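Local structure of Asp/Glu-specific dipeptidyl-peptidase (Flavobacterium psychrophilum, 5JXF) at residues Glu204-Val209 and Val259-Lys264; Lys465-Leu470 and Tyr532-Ser537; Leu57-Ser62 and Asp277-Val282. The protein removes dipeptides from the N-terminus of oligopeptides as a serine peptidase of family S46, with strict specificity for Asp or Glu at the P1 position. All blocks are in the same frame, centred on the assembly; numbering follows the deposited sequence.

Contact 1 (Glu204-Val209 and Val259-Lys264)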
loop_
_atom_site.group_PDB
_atom_site.type_symbol
_atom_site.label_atom_id
_atom_site.label_comp_id
_atom_site.label_asym_id
_atom_site.label_seq_id
_atom_site.Cartn_x
_atom_site.Cartn_y
_atom_site.Cartn_z
ATOM N N GLU A 204 42.988 4.374 -12.934
ATOM C CA GLU A 204 43.093 3.797 -14.266
ATOM C C GLU A 204 41.711 3.816 -14.918
ATOM O O GLU A 204 40.774 3.188 -14.428
ATOM C CB GLU A 204 43.640 2.366 -14.215
ATOM C CG GLU A 204 44.988 2.232 -13.525
ATOM C CD GLU A 204 45.606 0.844 -13.714
ATOM O OE1 GLU A 204 44.855 -0.107 -14.069
ATOM O OE2 GLU A 204 46.841 0.711 -13.507
ATOM N N VAL A 205 41.600 4.529 -16.033
ATOM C CA VAL A 205 40.327 4.655 -16.724
ATOM C C VAL A 205 40.247 3.752 -17.929
ATOM O O VAL A 205 40.879 4.013 -18.951
ATOM C CB VAL A 205 40.094 6.096 -17.171
ATOM C CG1 VAL A 205 38.668 6.257 -17.728
ATOM C CG2 VAL A 205 40.331 7.032 -16.004
ATOM N N PHE A 206 39.487 2.673 -17.830
ATOM C CA PHE A 206 39.324 1.821 -19.000
ATOM C C PHE A 206 38.199 2.376 -19.891
ATOM O O PHE A 206 37.225 2.931 -19.387
ATOM C CB PHE A 206 39.066 0.366 -18.566
ATOM C CG PHE A 206 40.272 -0.276 -17.910
ATOM C CD1 PHE A 206 40.594 0.024 -16.587
ATOM C CD2 PHE A 206 41.111 -1.129 -18.631
ATOM C CE1 PHE A 206 41.694 -0.537 -15.992
ATOM C CE2 PHE A 206 42.231 -1.679 -18.041
ATOM C CZ PHE A 206 42.532 -1.380 -16.719
ATOM N N LYS A 207 38.350 2.245 -21.207
ATOM C CA LYS A 207 37.482 2.952 -22.145
ATOM C C LYS A 207 36.860 2.023 -23.175
ATOM O O LYS A 207 36.160 2.462 -24.089
ATOM C CB LYS A 207 38.268 4.079 -22.842
ATOM C CG LYS A 207 38.598 5.249 -21.903
ATOM C CD LYS A 207 39.536 6.285 -22.553
ATOM C CE LYS A 207 40.553 6.866 -21.550
ATOM N NZ LYS A 207 41.686 5.927 -21.209
ATOM N N ASP A 208 37.124 0.734 -23.025
ATOM C CA ASP A 208 36.533 -0.267 -23.895
ATOM C C ASP A 208 35.767 -1.268 -23.025
ATOM O O ASP A 208 36.286 -2.338 -22.703
ATOM C CB ASP A 208 37.618 -0.962 -24.742
ATOM C CG ASP A 208 37.052 -2.024 -25.674
ATOM O OD1 ASP A 208 35.811 -2.190 -25.734
ATOM O OD2 ASP A 208 37.852 -2.685 -26.366
ATOM N N VAL A 209 34.538 -0.894 -22.656
ATOM C CA VAL A 209 33.651 -1.710 -21.816
ATOM C C VAL A 209 32.415 -2.169 -22.602
ATOM O O VAL A 209 31.596 -1.357 -23.029
ATOM C CB VAL A 209 33.224 -0.926 -20.566
ATOM C CG1 VAL A 209 32.227 -1.730 -19.702
ATOM C CG2 VAL A 209 34.470 -0.512 -19.766
ATOM N N VAL A 259 41.956 -7.196 -25.463
ATOM C CA VAL A 259 41.603 -8.468 -24.815
ATOM C C VAL A 259 41.015 -8.247 -23.407
ATOM O O VAL A 259 41.152 -7.160 -22.839
ATOM C CB VAL A 259 42.832 -9.400 -24.732
ATOM C CG1 VAL A 259 43.447 -9.588 -26.122
ATOM C CG2 VAL A 259 43.862 -8.847 -23.750
ATOM N N PRO A 260 40.339 -9.265 -22.847
ATOM C CA PRO A 260 39.798 -9.128 -21.492
ATOM C C PRO A 260 40.823 -8.650 -20.477
ATOM O O PRO A 260 41.933 -9.178 -20.388
ATOM C CB PRO A 260 39.346 -10.552 -21.157
ATOM C CG PRO A 260 38.909 -11.085 -22.459
ATOM C CD PRO A 260 39.848 -10.495 -23.495
ATOM N N TYR A 261 40.425 -7.650 -19.710
ATOM C CA TYR A 261 41.233 -7.121 -18.643
ATOM C C TYR A 261 41.368 -8.116 -17.522
ATOM O O TYR A 261 40.367 -8.697 -17.069
ATOM C CB TYR A 261 40.604 -5.850 -18.118
ATOM C CG TYR A 261 41.168 -5.363 -16.815
ATOM C CD1 TYR A 261 42.487 -4.888 -16.735
ATOM C CD2 TYR A 261 40.366 -5.315 -15.672
ATOM C CE1 TYR A 261 43.004 -4.419 -15.551
ATOM C CE2 TYR A 261 40.862 -4.847 -14.486
ATOM C CZ TYR A 261 42.188 -4.401 -14.427
ATOM O OH TYR A 261 42.668 -3.930 -13.238
ATOM N N ILE A 262 42.598 -8.317 -17.065
ATOM C CA ILE A 262 42.825 -9.209 -15.935
ATOM C C ILE A 262 42.968 -8.375 -14.671
ATOM O O ILE A 262 43.887 -7.554 -14.546
ATOM C CB ILE A 262 44.070 -10.112 -16.160
ATOM C CG1 ILE A 262 43.894 -10.930 -17.447
ATOM C CG2 ILE A 262 44.329 -10.997 -14.922
ATOM C CD1 ILE A 262 45.168 -11.616 -17.924
ATOM N N PRO A 263 42.030 -8.548 -13.729
ATOM C CA PRO A 263 42.058 -7.675 -12.556
ATOM C C PRO A 263 43.047 -8.114 -11.483
ATOM O O PRO A 263 43.487 -9.263 -11.460
ATOM C CB PRO A 263 40.622 -7.769 -12.019
ATOM C CG PRO A 263 40.179 -9.158 -12.414
ATOM C CD PRO A 263 40.844 -9.428 -13.757
ATOM N N LYS A 264 43.373 -7.187 -10.591
ATOM C CA LYS A 264 44.169 -7.486 -9.415
ATOM C C LYS A 264 43.415 -8.306 -8.374
ATOM O O LYS A 264 44.030 -8.986 -7.545
ATOM C CB LYS A 264 44.672 -6.184 -8.801
ATOM C CG LYS A 264 45.439 -5.339 -9.804
ATOM C CD LYS A 264 45.750 -3.956 -9.268
ATOM C CE LYS A 264 46.599 -3.148 -10.254
ATOM N NZ LYS A 264 46.415 -1.705 -9.975
#

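Contact 2 (Lys465-Leu470 and Tyr532-Ser537)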
loop_
_atom_site.group_PDB
_atom_site.type_symbol
_atom_site.label_atom_id
_atom_site.label_comp_id
_atom_site.label_asym_id
_atom_site.label_seq_id
_atom_site.Cartn_x
_atom_site.Cartn_y
_atom_site.Cartn_z
ATOM N N LYS A 465 3.799 18.520 -26.580
ATOM C CA LYS A 465 2.758 18.408 -25.570
ATOM C C LYS A 465 3.345 18.697 -24.188
ATOM O O LYS A 465 2.739 19.421 -23.401
ATOM C CB LYS A 465 2.086 17.033 -25.619
ATOM C CG LYS A 465 1.331 16.778 -26.921
ATOM C CD LYS A 465 -0.130 17.226 -26.823
ATOM C CE LYS A 465 -0.624 17.799 -28.150
ATOM N NZ LYS A 465 -1.788 18.721 -27.987
ATOM N N VAL A 466 4.534 18.172 -23.901
ATOM C CA VAL A 466 5.181 18.489 -22.629
ATOM C C VAL A 466 5.621 19.965 -22.614
ATOM O O VAL A 466 5.612 20.602 -21.558
ATOM C CB VAL A 466 6.379 17.538 -22.329
ATOM C CG1 VAL A 466 7.444 17.651 -23.375
ATOM C CG2 VAL A 466 6.983 17.834 -20.974
ATOM N N PHE A 467 5.964 20.519 -23.777
ATOM C CA PHE A 467 6.288 21.952 -23.876
ATOM C C PHE A 467 5.077 22.794 -23.511
ATOM O O PHE A 467 5.193 23.815 -22.833
ATOM C CB PHE A 467 6.766 22.327 -25.289
ATOM C CG PHE A 467 6.844 23.822 -25.544
ATOM C CD1 PHE A 467 7.986 24.536 -25.224
ATOM C CD2 PHE A 467 5.778 24.506 -26.124
ATOM C CE1 PHE A 467 8.057 25.901 -25.462
ATOM C CE2 PHE A 467 5.842 25.868 -26.360
ATOM C CZ PHE A 467 6.982 26.571 -26.030
ATOM N N GLU A 468 3.911 22.358 -23.974
ATOM C CA GLU A 468 2.679 23.103 -23.755
ATOM C C GLU A 468 2.307 23.093 -22.276
ATOM O O GLU A 468 1.761 24.070 -21.764
ATOM C CB GLU A 468 1.558 22.532 -24.634
ATOM C CG GLU A 468 0.163 22.495 -24.035
ATOM C CD GLU A 468 -0.864 21.940 -25.019
ATOM O OE1 GLU A 468 -0.518 21.791 -26.212
ATOM O OE2 GLU A 468 -2.016 21.666 -24.611
ATOM N N GLN A 469 2.653 22.013 -21.579
ATOM C CA GLN A 469 2.293 21.876 -20.171
ATOM C C GLN A 469 3.293 22.552 -19.220
ATOM O O GLN A 469 2.910 23.064 -18.170
ATOM C CB GLN A 469 2.155 20.398 -19.825
ATOM C CG GLN A 469 1.687 20.110 -18.412
ATOM C CD GLN A 469 0.249 20.523 -18.159
ATOM O OE1 GLN A 469 -0.032 21.670 -17.807
ATOM N NE2 GLN A 469 -0.668 19.584 -18.336
ATOM N N LEU A 470 4.568 22.561 -19.588
ATOM C CA LEU A 470 5.615 23.089 -18.705
ATOM C C LEU A 470 5.742 24.614 -18.777
ATOM O O LEU A 470 6.010 25.280 -17.773
ATOM C CB LEU A 470 6.965 22.443 -19.037
ATOM C CG LEU A 470 7.366 21.253 -18.164
ATOM C CD1 LEU A 470 6.179 20.307 -17.940
ATOM C CD2 LEU A 470 8.495 20.531 -18.838
ATOM N N TYR A 532 14.801 29.217 -31.079
ATOM C CA TYR A 532 15.904 29.784 -30.319
ATOM C C TYR A 532 15.574 31.201 -29.850
ATOM O O TYR A 532 16.022 31.631 -28.789
ATOM C CB TYR A 532 17.188 29.789 -31.143
ATOM C CG TYR A 532 18.344 30.451 -30.430
ATOM C CD1 TYR A 532 19.111 29.747 -29.508
ATOM C CD2 TYR A 532 18.659 31.788 -30.664
ATOM C CE1 TYR A 532 20.171 30.354 -28.846
ATOM C CE2 TYR A 532 19.711 32.400 -30.007
ATOM C CZ TYR A 532 20.462 31.679 -29.100
ATOM O OH TYR A 532 21.504 32.287 -28.447
ATOM N N ALA A 533 14.792 31.926 -30.642
ATOM C CA ALA A 533 14.342 33.251 -30.235
ATOM C C ALA A 533 13.600 33.170 -28.904
ATOM O O ALA A 533 13.851 33.963 -27.996
ATOM C CB ALA A 533 13.456 33.875 -31.307
ATOM N N PHE A 534 12.701 32.197 -28.786
ATOM C CA PHE A 534 11.926 32.051 -27.566
ATOM C C PHE A 534 12.821 31.699 -26.381
ATOM O O PHE A 534 12.720 32.318 -25.323
ATOM C CB PHE A 534 10.828 30.997 -27.738
ATOM C CG PHE A 534 10.055 30.729 -26.483
ATOM C CD1 PHE A 534 9.446 31.766 -25.800
ATOM C CD2 PHE A 534 9.923 29.446 -25.994
ATOM C CE1 PHE A 534 8.733 31.527 -24.647
ATOM C CE2 PHE A 534 9.210 29.200 -24.840
ATOM C CZ PHE A 534 8.617 30.241 -24.165
ATOM N N VAL A 535 13.701 30.719 -26.559
ATOM C CA VAL A 535 14.624 30.339 -25.492
ATOM C C VAL A 535 15.471 31.543 -25.074
ATOM O O VAL A 535 15.763 31.726 -23.889
ATOM C CB VAL A 535 15.543 29.163 -25.914
ATOM C CG1 VAL A 535 16.507 28.785 -24.783
ATOM C CG2 VAL A 535 14.708 27.963 -26.331
ATOM N N LYS A 536 15.831 32.380 -26.046
ATOM C CA LYS A 536 16.651 33.557 -25.779
ATOM C C LYS A 536 15.963 34.481 -24.775
ATOM O O LYS A 536 16.603 34.986 -23.855
ATOM C CB LYS A 536 16.963 34.308 -27.080
ATOM C CG LYS A 536 17.957 35.464 -26.926
ATOM C CD LYS A 536 18.234 36.133 -28.268
ATOM C CE LYS A 536 16.947 36.622 -28.923
ATOM N NZ LYS A 536 17.007 36.581 -30.415
ATOM N N SER A 537 14.655 34.678 -24.934
ATOM C CA SER A 537 13.899 35.533 -24.019
ATOM C C SER A 537 13.933 34.992 -22.594
ATOM O O SER A 537 13.954 35.760 -21.635
ATOM C CB SER A 537 12.446 35.681 -24.480
ATOM O OG SER A 537 11.735 34.461 -24.362
#

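Contact 3 (Leu57-Ser62 and Asp277-Val282)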
loop_
_atom_site.group_PDB
_atom_site.type_symbol
_atom_site.label_atom_id
_atom_site.label_comp_id
_atom_site.label_asym_id
_atom_site.label_seq_id
_atom_site.Cartn_x
_atom_site.Cartn_y
_atom_site.Cartn_z
ATOM N N LEU A 57 30.359 -6.191 14.493
ATOM C CA LEU A 57 29.216 -6.690 13.706
ATOM C C LEU A 57 29.434 -8.092 13.127
ATOM O O LEU A 57 28.484 -8.731 12.663
ATOM C CB LEU A 57 28.896 -5.730 12.564
ATOM C CG LEU A 57 28.251 -4.419 13.006
ATOM C CD1 LEU A 57 28.241 -3.421 11.877
ATOM C CD2 LEU A 57 26.825 -4.690 13.507
ATOM N N GLY A 58 30.682 -8.559 13.125
ATOM C CA GLY A 58 30.986 -9.896 12.645
ATOM C C GLY A 58 31.965 -10.007 11.486
ATOM O O GLY A 58 32.185 -11.095 10.955
ATOM N N MET A 59 32.551 -8.892 11.075
ATOM C CA MET A 59 33.506 -8.928 9.983
ATOM C C MET A 59 34.714 -9.755 10.436
ATOM O O MET A 59 35.188 -9.627 11.571
ATOM C CB MET A 59 33.923 -7.506 9.556
ATOM C CG MET A 59 34.796 -7.467 8.292
ATOM S SD MET A 59 35.241 -5.790 7.780
ATOM C CE MET A 59 36.357 -5.373 9.114
ATOM N N LYS A 60 35.190 -10.614 9.543
ATOM C CA LYS A 60 36.282 -11.520 9.848
ATOM C C LYS A 60 37.567 -11.029 9.187
ATOM O O LYS A 60 38.644 -11.189 9.750
ATOM C CB LYS A 60 35.940 -12.940 9.397
ATOM C CG LYS A 60 34.763 -13.563 10.195
ATOM C CD LYS A 60 35.018 -13.456 11.688
ATOM C CE LYS A 60 33.899 -14.106 12.509
ATOM N NZ LYS A 60 33.927 -13.641 13.925
ATOM N N ILE A 61 37.443 -10.417 8.013
ATOM C CA ILE A 61 38.587 -9.788 7.344
ATOM C C ILE A 61 38.965 -8.468 7.994
ATOM O O ILE A 61 38.313 -8.010 8.937
ATOM C CB ILE A 61 38.328 -9.512 5.849
ATOM C CG1 ILE A 61 37.105 -8.610 5.677
ATOM C CG2 ILE A 61 38.225 -10.809 5.050
ATOM C CD1 ILE A 61 36.922 -8.091 4.263
ATOM N N SER A 62 40.011 -7.843 7.463
ATOM C CA SER A 62 40.592 -6.663 8.100
ATOM C C SER A 62 40.635 -5.450 7.179
ATOM O O SER A 62 40.387 -5.564 5.978
ATOM C CB SER A 62 42.007 -6.976 8.590
ATOM O OG SER A 62 41.956 -7.750 9.768
ATOM N N ASP A 277 20.734 -10.322 10.565
ATOM C CA ASP A 277 21.908 -10.025 11.391
ATOM C C ASP A 277 23.254 -10.344 10.714
ATOM O O ASP A 277 24.284 -10.134 11.323
ATOM C CB ASP A 277 21.860 -10.769 12.726
ATOM C CG ASP A 277 20.699 -10.348 13.591
ATOM O OD1 ASP A 277 20.284 -9.170 13.514
ATOM O OD2 ASP A 277 20.199 -11.209 14.348
ATOM N N ASP A 278 23.244 -10.890 9.503
ATOM C CA ASP A 278 24.501 -11.079 8.776
ATOM C C ASP A 278 25.174 -9.734 8.572
ATOM O O ASP A 278 24.535 -8.775 8.138
ATOM C CB ASP A 278 24.295 -11.744 7.417
ATOM C CG ASP A 278 24.183 -13.252 7.509
ATOM O OD1 ASP A 278 24.359 -13.807 8.615
ATOM O OD2 ASP A 278 23.956 -13.881 6.452
ATOM N N PHE A 279 26.447 -9.661 8.933
ATOM C CA PHE A 279 27.267 -8.516 8.557
ATOM C C PHE A 279 27.190 -8.309 7.061
ATOM O O PHE A 279 27.208 -9.275 6.288
ATOM C CB PHE A 279 28.732 -8.715 8.972
ATOM C CG PHE A 279 29.651 -7.626 8.480
ATOM C CD1 PHE A 279 29.817 -6.463 9.201
ATOM C CD2 PHE A 279 30.336 -7.766 7.286
ATOM C CE1 PHE A 279 30.672 -5.457 8.745
ATOM C CE2 PHE A 279 31.186 -6.763 6.827
ATOM C CZ PHE A 279 31.353 -5.615 7.559
ATOM N N THR A 280 27.096 -7.046 6.660
ATOM C CA THR A 280 27.194 -6.656 5.248
ATOM C C THR A 280 28.056 -5.414 5.118
ATOM O O THR A 280 27.993 -4.517 5.966
ATOM C CB THR A 280 25.805 -6.315 4.606
ATOM O OG1 THR A 280 25.270 -5.134 5.214
ATOM C CG2 THR A 280 24.811 -7.436 4.758
ATOM N N MET A 281 28.848 -5.363 4.053
ATOM C CA MET A 281 29.629 -4.188 3.744
ATOM C C MET A 281 29.396 -3.782 2.293
ATOM O O MET A 281 29.523 -4.587 1.366
ATOM C CB MET A 281 31.121 -4.447 4.004
ATOM C CG MET A 281 31.936 -3.192 4.112
ATOM S SD MET A 281 33.736 -3.475 4.082
ATOM C CE MET A 281 33.939 -4.168 2.473
ATOM N N VAL A 282 29.070 -2.514 2.108
ATOM C CA VAL A 282 28.849 -1.996 0.780
ATOM C C VAL A 282 29.935 -0.957 0.405
ATOM O O VAL A 282 30.166 0.015 1.112
ATOM C CB VAL A 282 27.430 -1.389 0.675
ATOM C CG1 VAL A 282 27.194 -0.844 -0.700
ATOM C CG2 VAL A 282 26.351 -2.458 1.020
HETATM O O HOH W 1 25.824 -8.285 12.299
#

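Contact 1 (Glu204-Val209 and Val259-Lys264)
Phe-206 and Tyr-261 carry this contact as an edge-to-face aromatic pair, with the edge of Phe-206 turned to the face of Tyr-261. The ring centroids are 4.4 Å apart and the planes are inclined at 51°, so the pair is a tilted version of the T shape. Phe-206 CZ reaches Tyr-261 CE1 at 3.3 Å, a tight approach between carbons. Phe-206 CE2 comes down beside it, 3.5 Å from Tyr-261 CD1, so that the outer corner of one ring rests on the CD1-CE1 side of the other. Tyr-261 turns one face to Phe-206 because its chi1 of 167° places CG opposite the backbone N, and Pro-263 N lies over the other face, 3.9 Å above the plane and offset toward the rim. The two side chains cross at about a right angle.

The electrostatic component is looser. Glu-204 OE2 and Lys-264 NZ are 4.3 Å apart, too far for a salt bridge, although the opposite charges probably still attract. The same carboxylate oxygen is hydrogen-bonded by Trp-184 NE1 and Gln-185 NE2, which supply its stronger partners within the buried region. On the other side of the strand, Lys-207 NZ folds back to donate to Val-205 O at 3.1 Å, tilted 22° from the carbonyl plane.

No hydrogen bond links the two segments, and the CA atoms of Phe-206 and Tyr-261 are 9.2 Å apart, a spacing that fits a strand lying between them. That strand is 239-245: it pairs with both 197-214 and 259-260, and Val-243 and Ala-245 touch Phe-206. Phe-140 of strand 138-146 meets both rings, so three aromatic side chains gather on one side of the first sheet.

Contact 2 (Lys465-Leu470 and Tyr532-Ser537)
A single aromatic pair, Phe-467 with Phe-534, bridges helices 460-477 and 530-545 in the helical part of the enzyme, away from the annotated sites. The helices stand well apart here: the nearest CA atoms, those of Phe-467 and Val-535, are 11.9 Å from each other, and only the two rings span the distance. Both side chains hold CG anti to the backbone N (chi1 168° for Phe-467, 176° for Phe-534), which sends them out from opposite directions to meet between the helices. Phe-534 CE2 arrives at the edge of the Phe-467 ring, near its plane, and is shared by two carbons there: 3.5 Å from Phe-467 CE1 and 3.6 Å from Phe-467 CZ. The planes are steeply inclined, at 78°, while the centroids are 5.8 Å apart, so the rings meet obliquely, touching through CE2 and CD2 of Phe-534 and CE1 and CZ of Phe-467.

In the chain, these helices belong to the long all-helical insertion between strands 279-284 and 586-591, two neighbours in the second sheet of the chymotrypsin-like catalytic part. This division into a beta catalytic half and a helical half is the architecture of S46 peptidases. An alanine in place of Phe-467 would remove the ring that meets Phe-534 CE2 and would probably open a gap between the two helices, with the Phe-534 ring left freer to turn.

Other side chains take over the packing on each side of the pair. Phe-467 also lies on Thr-416, Leu-419 and Ile-499, and Val-535 shares Leu-419 with it, which brings helix 417-435 in against both helices. Leu-470 and Val-535 reach Val-411 and Val-412 of helix 386-415. Elsewhere on helix 460-477, Lys-465 NZ and Glu-468 OE1 form a long salt bridge of 3.8 Å.

Contact 3 (Leu57-Ser62 and Asp277-Val282)
The Schellman motif that ends helix 49-57, with Gly-58 at its positive-phi position, packs with its neighbours Leu-57 and Met-59 around Phe-279, the first residue of strand 279-284. The strand belongs to the eight-stranded antiparallel sheet of the chymotrypsin-like catalytic part, so the contact fastens an N-terminal helix end to that sheet. At the Gly-58 phi of 121° a side chain would be jammed against the carbonyl oxygen of Leu-57, which by itself calls for glycine. Its CA is 5.7 Å from the CA of Phe-279, and a CB here would merely come near Phe-279 CB.

The Phe-279 ring receives neighbours on different sides. Over one face comes Met-59 CB, in a CH-pi contact 3.9 Å from the ring centroid and only 14° off the normal. The rest of the Met-59 chain runs alongside the phenylalanine, pointing the same way, and SD adds an oblique Met-aromatic contact, 3.9 Å from Phe-279 CZ. A bend at its last torsion (chi3 70°) then turns the methyl group away from the ring. Leu-57 meets the aromatic edge instead: its CB lies in the ring plane, 3.6 Å from Phe-279 CD1. Face and edge are thus held by two residues flanking the same glycine, which probably limits how the ring can tilt or shift.

Met-54 of the preceding helix touches both Met-59 and Phe-279, while Tyr-589 of strand 586-591 packs against Leu-57 and Phe-279. The apolar cluster therefore extends from the helix across to the next strand of the sheet.

No direct hydrogen bond crosses between the segments, but one water ties their backbones together, donating to Leu-57 O at 2.7 Å and to Asp-277 O at 2.6 Å.

From the N terminus the chain first passes 57-62, the opening half of contact 3, and then builds the first sheet. Within that excursion 204-209 and 259-264 meet, so contact 1 opens and closes before 277-282 returns to complete contact 3: a short loop enclosed by a longer one. Contact 2 follows in series, its intervening 61 residues, helix and loop without strand, belonging to the helical part; no loop crosses another. Contact 1 joins a strand of the first sheet to the loop that follows strand 259-260, contact 3 fixes a helix end to the second, and contact 2 ties helices together. Contacts 2 and 3 lie on opposite sides of the chain's centre, about 53 Å between centres.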